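Local structure of malate oxidoreductase (Thermotoga maritima, 1VL6) at residues L180-L185 and K287-A292; K184-K189 and G309-A314; E279-M284 and E303-A308. The protein probably catalyses the NAD-dependent oxidative decarboxylation of malate to pyruvate and carbon dioxide, as other malic enzymes do. One frame throughout, in Å; residues are numbered along the deposited sequence.

Overall arrangement
Helix 166-186 supplies the first partner of two of the contacts. Interaction 1 closes a loop of 101 residues when strand 289-292 meets residues 180-185. Interaction 2 starts from the overlapping end of the same helix. It closes a longer loop of 119 residues at 309-314, which leads into the neighbouring strand 312-315. Interaction 3 joins 279-284 to 303-308 across only 18 residues. It falls wholly within the span of interaction 2, but its segments alternate with those of interaction 1. Interactions 1 and 2 bind the helix to one face of the sheet. Interaction 3 pairs two short helices near the opposite face, where Ile281 and Met284 touch Ile290.

Interaction 1: L180-L185 and K287-A292; sequences LNALKL and KPVIFA
Ala182 meets two side chains of strand 289-292, Val289 and Phe291. Its methyl group is the only part of segment 180-185 in close contact, and it points at the strand. Ala182 CB lies 4.0 Å from CZ of Phe291. The methyl group comes in at the edge of the ring, near the ring plane, so this is not face packing. The same methyl also meets Val289, whose CG1 is 4.2 Å from Ala182 CB. Val289 CG1 is anti to the backbone N (chi1 173°), which sends this methyl toward the helix. Val289 and Phe291 are two residues apart on the strand, so both side chains point toward the helix. The small alanine thus touches both Val289 and Phe291. All three residues are buried, and the contact is purely apolar.

Strand 289-292 runs in the parallel part of the sheet, between strands 266-269 and 312-315. Phe266 and Ile312 from these flanking strands also touch Ala182 and Val289. Ala178 and Phe179, earlier in helix 166-186, continue the packing on Phe291. The end of Asn181 leads away from the strand and hydrogen-bonds to the backbone oxygens of Ala357 and Ile367.

Interaction 2: K184-K189 and G309-A314; sequences KLTEKK and GAFIVA
Phe311 reaches from the loop before strand 312-315 to Leu185 and Thr186 at the end of helix 166-186. Its CB packs against the backbone of Lys287. From there CG is anti to the backbone N (chi1 171°), and this carries the ring toward the helix. On the ring, CD2 lies 4.2 Å from the hydroxyl OG1 of Thr186. The next atom, CE2, is 4.0 Å from N of Thr186, which stands at the ring edge near its plane. CE2 also meets the apolar part of Leu185, at 4.2 Å from Leu185 CB. At the tip, CZ is 4.0 Å from the carbonyl O of Leu185. One face of the ring is lined by the following residue, with Ile312 CG1 3.7 Å above the ring plane and set toward its rim. Ile312 carries the contact on to the leucine. Its CD1 is 4.1 Å from Leu185 CD1, and the two side chains cross at about a right angle.

Two lysines of 184-189 are paired elsewhere: Lys184 with Glu361 and Lys188 with Asp265. What remains here is van der Waals packing. The polar atoms of Leu185 and Thr186 lie beside aromatic C-H groups, where any electrostatic gain is probably small. Cohesion is therefore likely to come mainly from fit and from exclusion of water.

Interaction 3: E279-M284 and E303-A308; sequences EWIKKM and ELAREA
In Ile281, which packs on Ala305 and Ala308, CG1 stands anti to the carbonyl carbon (chi1 -69°) and the chain runs on extended to CD1 (chi2 -169°). This places CD1 against helix 302-307, 3.9 Å from Ala305 CB. The other branch, CG2, goes to the end of that helix and lies 3.7 Å from the carbonyl O of Ala308. The Ala308 methyl points back at the isoleucine, with Ala308 CB 4.3 Å from Ile281 CB. Lys282 extends the contact. Its extended chain runs alongside the Ala308 carbonyl, with Lys282 CG 3.6 Å from Ala308 O. Its amino group then turns to its own segment, where Lys282 NZ forms a salt bridge of 2.7 Å to Glu279 OE2. The carboxylate uses the syn lone pair of that oxygen. The charge is thus paired within 279-284, while the methylenes do the packing. Cutting Ile281 back to an alanine removes both branches; Ala305 CB would probably lose its partner in 279-284, and a gap is likely to open between the two helices.

Ile281 also touches Pro288 and Ile290, so it fills the angle between the two helices and strand 289-292. Helix 278-281 lies between strands 266-269 and 289-292 in the chain. Helix 302-307 lies between strands 289-292 and 312-315. Because these strands are parallel neighbours, the contact joins the helices of two successive beta-alpha-beta crossovers, as expected in the Rossmann-type NAD-binding domain of malic enzymes.

Interaction 1: L180-L185 and K287-A292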
loop_
_atom_site.group_PDB
_atom_site.type_symbol
_atom_site.label_atom_id
_atom_site.label_comp_id
_atom_site.label_asym_id
_atom_site.label_seq_id
_atom_site.Cartn_x
_atom_site.Cartn_y
_atom_site.Cartn_z
ATOM N N LEU A 180 -39.344 0.107 5.429
ATOM C CA LEU A 180 -40.045 0.997 4.467
ATOM C C LEU A 180 -40.329 0.348 3.133
ATOM O O LEU A 180 -41.428 0.487 2.591
ATOM C CB LEU A 180 -39.282 2.289 4.234
ATOM C CG LEU A 180 -39.250 3.176 5.484
ATOM C CD1 LEU A 180 -38.303 4.332 5.290
ATOM C CD2 LEU A 180 -40.620 3.694 5.855
ATOM N N ASN A 181 -39.350 -0.360 2.588
ATOM C CA ASN A 181 -39.535 -1.018 1.304
ATOM C C ASN A 181 -40.491 -2.214 1.406
ATOM O O ASN A 181 -41.370 -2.407 0.564
ATOM C CB ASN A 181 -38.188 -1.380 0.717
ATOM C CG ASN A 181 -37.508 -0.182 0.034
ATOM O OD1 ASN A 181 -38.094 0.896 -0.144
ATOM N ND2 ASN A 181 -36.279 -0.381 -0.361
ATOM N N ALA A 182 -40.348 -2.997 2.454
ATOM C CA ALA A 182 -41.281 -4.087 2.656
ATOM C C ALA A 182 -42.730 -3.559 2.758
ATOM O O ALA A 182 -43.653 -4.118 2.187
ATOM C CB ALA A 182 -40.884 -4.881 3.915
ATOM N N LEU A 183 -42.895 -2.467 3.498
ATOM C CA LEU A 183 -44.192 -1.840 3.694
ATOM C C LEU A 183 -44.819 -1.407 2.363
ATOM O O LEU A 183 -45.985 -1.631 2.134
ATOM C CB LEU A 183 -44.059 -0.635 4.650
ATOM C CG LEU A 183 -45.363 0.068 4.990
ATOM C CD1 LEU A 183 -46.220 -0.900 5.850
ATOM C CD2 LEU A 183 -45.179 1.409 5.678
ATOM N N LYS A 184 -44.019 -0.806 1.508
ATOM C CA LYS A 184 -44.449 -0.430 0.203
ATOM C C LYS A 184 -44.991 -1.631 -0.541
ATOM O O LYS A 184 -46.066 -1.549 -1.108
ATOM C CB LYS A 184 -43.295 0.225 -0.559
ATOM C CG LYS A 184 -43.599 0.622 -1.971
ATOM C CD LYS A 184 -42.298 1.161 -2.669
ATOM C CE LYS A 184 -42.472 1.264 -4.235
ATOM N NZ LYS A 184 -41.175 1.561 -4.989
ATOM N N LEU A 185 -44.246 -2.727 -0.563
ATOM C CA LEU A 185 -44.648 -3.936 -1.281
ATOM C C LEU A 185 -45.931 -4.537 -0.739
ATOM O O LEU A 185 -46.731 -5.056 -1.462
ATOM C CB LEU A 185 -43.548 -4.992 -1.208
ATOM C CG LEU A 185 -42.334 -4.549 -2.014
ATOM C CD1 LEU A 185 -41.127 -5.406 -1.773
ATOM C CD2 LEU A 185 -42.697 -4.533 -3.479
ATOM N N LYS A 287 -50.317 -11.254 4.268
ATOM C CA LYS A 287 -49.027 -10.837 3.735
ATOM C C LYS A 287 -48.037 -10.397 4.811
ATOM O O LYS A 287 -47.445 -9.337 4.744
ATOM C CB LYS A 287 -49.225 -9.790 2.653
ATOM C CG LYS A 287 -49.759 -10.409 1.318
ATOM C CD LYS A 287 -49.872 -9.364 0.177
ATOM C CE LYS A 287 -49.635 -9.963 -1.243
ATOM N NZ LYS A 287 -49.109 -8.915 -2.241
ATOM N N PRO A 288 -47.853 -11.238 5.823
ATOM C CA PRO A 288 -46.970 -10.932 6.924
ATOM C C PRO A 288 -45.505 -10.889 6.539
ATOM O O PRO A 288 -45.047 -11.640 5.657
ATOM C CB PRO A 288 -47.207 -12.094 7.864
ATOM C CG PRO A 288 -47.625 -13.207 6.987
ATOM C CD PRO A 288 -48.495 -12.552 5.997
ATOM N N VAL A 289 -44.776 -10.019 7.225
ATOM C CA VAL A 289 -43.397 -9.780 6.970
ATOM C C VAL A 289 -42.628 -10.142 8.206
ATOM O O VAL A 289 -43.040 -9.754 9.332
ATOM C CB VAL A 289 -43.140 -8.309 6.635
ATOM C CG1 VAL A 289 -41.613 -8.025 6.538
ATOM C CG2 VAL A 289 -43.774 -7.993 5.343
ATOM N N ILE A 290 -41.538 -10.893 7.995
ATOM C CA ILE A 290 -40.736 -11.505 9.060
ATOM C C ILE A 290 -39.265 -11.125 8.825
ATOM O O ILE A 290 -38.636 -11.612 7.846
ATOM C CB ILE A 290 -40.827 -13.044 8.985
ATOM C CG1 ILE A 290 -42.265 -13.539 9.088
ATOM C CG2 ILE A 290 -39.933 -13.728 10.052
ATOM C CD1 ILE A 290 -42.897 -13.321 10.353
ATOM N N PHE A 291 -38.746 -10.228 9.680
ATOM C CA PHE A 291 -37.352 -9.858 9.675
ATOM C C PHE A 291 -36.830 -10.673 10.863
ATOM O O PHE A 291 -37.134 -10.338 12.039
ATOM C CB PHE A 291 -37.162 -8.356 9.954
ATOM C CG PHE A 291 -37.511 -7.409 8.816
ATOM C CD1 PHE A 291 -38.106 -7.822 7.641
ATOM C CD2 PHE A 291 -37.307 -6.037 8.989
ATOM C CE1 PHE A 291 -38.425 -6.898 6.642
ATOM C CE2 PHE A 291 -37.618 -5.106 7.995
ATOM C CZ PHE A 291 -38.173 -5.540 6.824
ATOM N N ALA A 292 -36.110 -11.750 10.592
ATOM C CA ALA A 292 -35.630 -12.579 11.680
ATOM C C ALA A 292 -34.145 -12.456 11.698
ATOM O O ALA A 292 -33.445 -13.230 11.047
ATOM C CB ALA A 292 -36.072 -14.034 11.507
#

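Interaction 2: K184-K189 and G309-A314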
loop_
_atom_site.group_PDB
_atom_site.type_symbol
_atom_site.label_atom_id
_atom_site.label_comp_id
_atom_site.label_asym_id
_atom_site.label_seq_id
_atom_site.Cartn_x
_atom_site.Cartn_y
_atom_site.Cartn_z
ATOM N N LYS A 184 -44.019 -0.806 1.508
ATOM C CA LYS A 184 -44.449 -0.430 0.203
ATOM C C LYS A 184 -44.991 -1.631 -0.541
ATOM O O LYS A 184 -46.066 -1.549 -1.108
ATOM C CB LYS A 184 -43.295 0.225 -0.559
ATOM C CG LYS A 184 -43.599 0.622 -1.971
ATOM C CD LYS A 184 -42.298 1.161 -2.669
ATOM C CE LYS A 184 -42.472 1.264 -4.235
ATOM N NZ LYS A 184 -41.175 1.561 -4.989
ATOM N N LEU A 185 -44.246 -2.727 -0.563
ATOM C CA LEU A 185 -44.648 -3.936 -1.281
ATOM C C LEU A 185 -45.931 -4.537 -0.739
ATOM O O LEU A 185 -46.731 -5.056 -1.462
ATOM C CB LEU A 185 -43.548 -4.992 -1.208
ATOM C CG LEU A 185 -42.334 -4.549 -2.014
ATOM C CD1 LEU A 185 -41.127 -5.406 -1.773
ATOM C CD2 LEU A 185 -42.697 -4.533 -3.479
ATOM N N THR A 186 -46.085 -4.440 0.549
ATOM C CA THR A 186 -47.274 -4.778 1.289
ATOM C C THR A 186 -48.526 -3.953 0.973
ATOM O O THR A 186 -49.674 -4.387 1.191
ATOM C CB THR A 186 -46.837 -4.535 2.748
ATOM O OG1 THR A 186 -46.502 -5.791 3.382
ATOM C CG2 THR A 186 -47.854 -3.945 3.514
ATOM N N GLU A 187 -48.305 -2.729 0.531
ATOM C CA GLU A 187 -49.376 -1.794 0.190
ATOM C C GLU A 187 -50.219 -1.331 1.375
ATOM O O GLU A 187 -51.298 -0.801 1.180
ATOM C CB GLU A 187 -50.275 -2.343 -0.924
ATOM C CG GLU A 187 -49.624 -2.249 -2.288
ATOM C CD GLU A 187 -50.453 -2.820 -3.434
ATOM O OE1 GLU A 187 -50.987 -3.967 -3.335
ATOM O OE2 GLU A 187 -50.539 -2.115 -4.458
ATOM N N LYS A 188 -49.702 -1.457 2.579
ATOM C CA LYS A 188 -50.381 -1.033 3.789
ATOM C C LYS A 188 -49.886 0.369 4.228
ATOM O O LYS A 188 -48.819 0.828 3.798
ATOM C CB LYS A 188 -50.079 -2.031 4.904
ATOM C CG LYS A 188 -50.683 -3.385 4.711
ATOM C CD LYS A 188 -50.163 -4.416 5.675
ATOM C CE LYS A 188 -50.886 -5.791 5.482
ATOM N NZ LYS A 188 -50.232 -6.869 6.353
ATOM N N LYS A 189 -50.659 1.043 5.087
ATOM C CA LYS A 189 -50.331 2.421 5.562
ATOM C C LYS A 189 -49.515 2.365 6.854
ATOM O O LYS A 189 -49.856 1.641 7.765
ATOM C CB LYS A 189 -51.591 3.258 5.812
ATOM C CG LYS A 189 -52.559 3.287 4.648
ATOM C CD LYS A 189 -53.767 4.204 4.920
ATOM C CE LYS A 189 -54.230 4.895 3.627
ATOM N NZ LYS A 189 -55.407 5.783 3.841
ATOM N N GLY A 309 -46.296 -19.340 5.117
ATOM C CA GLY A 309 -47.097 -18.272 4.591
ATOM C C GLY A 309 -46.473 -16.875 4.584
ATOM O O GLY A 309 -47.124 -15.906 4.189
ATOM N N ALA A 310 -45.220 -16.739 4.994
ATOM C CA ALA A 310 -44.606 -15.417 5.043
ATOM C C ALA A 310 -44.582 -14.779 3.667
ATOM O O ALA A 310 -44.221 -15.410 2.702
ATOM C CB ALA A 310 -43.174 -15.499 5.597
ATOM N N PHE A 311 -44.953 -13.512 3.572
ATOM C CA PHE A 311 -44.884 -12.785 2.267
ATOM C C PHE A 311 -43.489 -12.319 1.989
ATOM O O PHE A 311 -43.091 -12.320 0.855
ATOM C CB PHE A 311 -45.786 -11.563 2.308
ATOM C CG PHE A 311 -45.650 -10.646 1.156
ATOM C CD1 PHE A 311 -45.818 -11.103 -0.136
ATOM C CD2 PHE A 311 -45.445 -9.277 1.370
ATOM C CE1 PHE A 311 -45.719 -10.228 -1.218
ATOM C CE2 PHE A 311 -45.381 -8.403 0.327
ATOM C CZ PHE A 311 -45.517 -8.879 -0.983
ATOM N N ILE A 312 -42.757 -11.878 3.017
ATOM C CA ILE A 312 -41.338 -11.427 2.871
ATOM C C ILE A 312 -40.542 -11.863 4.098
ATOM O O ILE A 312 -41.004 -11.711 5.263
ATOM C CB ILE A 312 -41.236 -9.906 2.770
ATOM C CG1 ILE A 312 -41.720 -9.420 1.419
ATOM C CG2 ILE A 312 -39.789 -9.437 2.993
ATOM C CD1 ILE A 312 -42.013 -7.907 1.381
ATOM N N VAL A 313 -39.347 -12.373 3.840
ATOM C CA VAL A 313 -38.522 -12.851 4.919
ATOM C C VAL A 313 -37.138 -12.222 4.767
ATOM O O VAL A 313 -36.559 -12.152 3.657
ATOM C CB VAL A 313 -38.433 -14.389 4.873
ATOM C CG1 VAL A 313 -37.516 -14.904 5.947
ATOM C CG2 VAL A 313 -39.778 -14.983 5.016
ATOM N N ALA A 314 -36.613 -11.749 5.880
ATOM C CA ALA A 314 -35.296 -11.166 5.883
ATOM C C ALA A 314 -34.526 -11.688 7.070
ATOM O O ALA A 314 -35.111 -11.989 8.098
ATOM C CB ALA A 314 -35.394 -9.624 5.946
#

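Interaction 3: E279-M284 and E303-A308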
loop_
_atom_site.group_PDB
_atom_site.type_symbol
_atom_site.label_atom_id
_atom_site.label_comp_id
_atom_site.label_asym_id
_atom_site.label_seq_id
_atom_site.Cartn_x
_atom_site.Cartn_y
_atom_site.Cartn_z
ATOM N N GLU A 279 -46.536 -22.113 12.882
ATOM C CA GLU A 279 -47.987 -21.912 12.930
ATOM C C GLU A 279 -48.437 -20.523 13.410
ATOM O O GLU A 279 -49.517 -20.060 13.035
ATOM C CB GLU A 279 -48.653 -23.026 13.695
ATOM C CG GLU A 279 -48.667 -24.349 12.919
ATOM C CD GLU A 279 -49.400 -24.257 11.551
ATOM O OE1 GLU A 279 -50.646 -24.263 11.495
ATOM O OE2 GLU A 279 -48.727 -24.191 10.495
ATOM N N TRP A 280 -47.590 -19.821 14.167
ATOM C CA TRP A 280 -47.902 -18.435 14.567
ATOM C C TRP A 280 -48.068 -17.527 13.361
ATOM O O TRP A 280 -48.882 -16.600 13.365
ATOM C CB TRP A 280 -46.846 -17.836 15.518
ATOM C CG TRP A 280 -46.651 -18.648 16.780
ATOM C CD1 TRP A 280 -47.421 -19.710 17.195
ATOM C CD2 TRP A 280 -45.650 -18.478 17.790
ATOM N NE1 TRP A 280 -46.956 -20.199 18.389
ATOM C CE2 TRP A 280 -45.871 -19.471 18.777
ATOM C CE3 TRP A 280 -44.590 -17.604 17.963
ATOM C CZ2 TRP A 280 -45.079 -19.600 19.913
ATOM C CZ3 TRP A 280 -43.795 -17.739 19.099
ATOM C CH2 TRP A 280 -44.043 -18.734 20.049
ATOM N N ILE A 281 -47.314 -17.801 12.314
ATOM C CA ILE A 281 -47.370 -16.958 11.127
ATOM C C ILE A 281 -48.763 -16.882 10.555
ATOM O O ILE A 281 -49.173 -15.841 10.060
ATOM C CB ILE A 281 -46.358 -17.433 10.069
ATOM C CG1 ILE A 281 -44.950 -17.141 10.603
ATOM C CG2 ILE A 281 -46.621 -16.700 8.719
ATOM C CD1 ILE A 281 -43.864 -17.299 9.628
ATOM N N LYS A 282 -49.497 -17.982 10.658
ATOM C CA LYS A 282 -50.833 -18.046 10.139
ATOM C C LYS A 282 -51.804 -17.226 10.979
ATOM O O LYS A 282 -52.896 -16.967 10.528
ATOM C CB LYS A 282 -51.263 -19.521 10.052
ATOM C CG LYS A 282 -50.309 -20.332 9.173
ATOM C CD LYS A 282 -50.832 -21.655 8.634
ATOM C CE LYS A 282 -49.651 -22.478 7.986
ATOM N NZ LYS A 282 -49.890 -23.960 8.104
ATOM N N LYS A 283 -51.436 -16.821 12.195
ATOM C CA LYS A 283 -52.329 -15.985 13.023
ATOM C C LYS A 283 -51.930 -14.531 12.928
ATOM O O LYS A 283 -52.590 -13.690 13.488
ATOM C CB LYS A 283 -52.308 -16.404 14.464
ATOM C CG LYS A 283 -52.698 -17.854 14.669
ATOM C CD LYS A 283 -52.860 -18.207 16.168
ATOM C CE LYS A 283 -51.559 -18.051 16.937
ATOM N NZ LYS A 283 -51.750 -18.548 18.282
HETATM N N MSE A 284 -50.864 -14.231 12.195
HETATM C CA MSE A 284 -50.517 -12.847 11.883
HETATM C C MSE A 284 -51.472 -12.376 10.811
HETATM O O MSE A 284 -52.254 -13.156 10.317
HETATM C CB MSE A 284 -49.064 -12.724 11.364
HETATM C CG MSE A 284 -48.024 -13.119 12.388
HETATM SE SE MSE A 284 -46.212 -13.023 11.735
HETATM C CE MSE A 284 -46.066 -11.051 11.233
ATOM N N GLU A 303 -36.839 -20.590 5.150
ATOM C CA GLU A 303 -37.662 -21.396 4.240
ATOM C C GLU A 303 -38.943 -21.799 5.002
ATOM O O GLU A 303 -40.068 -21.606 4.508
ATOM C CB GLU A 303 -36.907 -22.598 3.696
ATOM C CG GLU A 303 -37.707 -23.420 2.693
ATOM C CD GLU A 303 -38.119 -22.641 1.469
ATOM O OE1 GLU A 303 -37.434 -21.656 1.109
ATOM O OE2 GLU A 303 -39.135 -23.012 0.861
ATOM N N LEU A 304 -38.769 -22.293 6.227
ATOM C CA LEU A 304 -39.895 -22.684 7.037
ATOM C C LEU A 304 -40.917 -21.548 7.116
ATOM O O LEU A 304 -42.124 -21.747 7.010
ATOM C CB LEU A 304 -39.444 -23.061 8.456
ATOM C CG LEU A 304 -40.537 -23.534 9.436
ATOM C CD1 LEU A 304 -41.392 -24.662 8.866
ATOM C CD2 LEU A 304 -39.903 -23.996 10.701
ATOM N N ALA A 305 -40.427 -20.344 7.307
ATOM C CA ALA A 305 -41.315 -19.218 7.358
ATOM C C ALA A 305 -42.062 -19.021 6.045
ATOM O O ALA A 305 -43.266 -18.764 6.092
ATOM C CB ALA A 305 -40.541 -17.976 7.723
ATOM N N ARG A 306 -41.346 -19.093 4.905
ATOM C CA ARG A 306 -41.987 -18.962 3.580
ATOM C C ARG A 306 -43.056 -20.036 3.507
ATOM O O ARG A 306 -44.192 -19.729 3.217
ATOM C CB ARG A 306 -41.030 -19.105 2.379
ATOM C CG ARG A 306 -40.128 -17.876 2.134
ATOM C CD ARG A 306 -38.752 -18.172 1.437
ATOM N NE ARG A 306 -37.690 -17.227 1.834
ATOM C CZ ARG A 306 -36.361 -17.483 1.779
ATOM N NH1 ARG A 306 -35.925 -18.668 1.338
ATOM N NH2 ARG A 306 -35.464 -16.563 2.175
ATOM N N GLU A 307 -42.692 -21.272 3.849
ATOM C CA GLU A 307 -43.608 -22.382 3.760
ATOM C C GLU A 307 -44.871 -22.219 4.587
ATOM O O GLU A 307 -45.910 -22.748 4.247
ATOM C CB GLU A 307 -42.896 -23.662 4.152
ATOM C CG GLU A 307 -41.740 -24.000 3.246
ATOM C CD GLU A 307 -42.125 -24.544 1.890
ATOM O OE1 GLU A 307 -43.264 -25.008 1.675
ATOM O OE2 GLU A 307 -41.243 -24.525 1.024
ATOM N N ALA A 308 -44.759 -21.481 5.675
ATOM C CA ALA A 308 -45.866 -21.244 6.578
ATOM C C ALA A 308 -46.682 -20.028 6.181
ATOM O O ALA A 308 -47.694 -19.736 6.836
ATOM C CB ALA A 308 -45.361 -21.108 8.036
#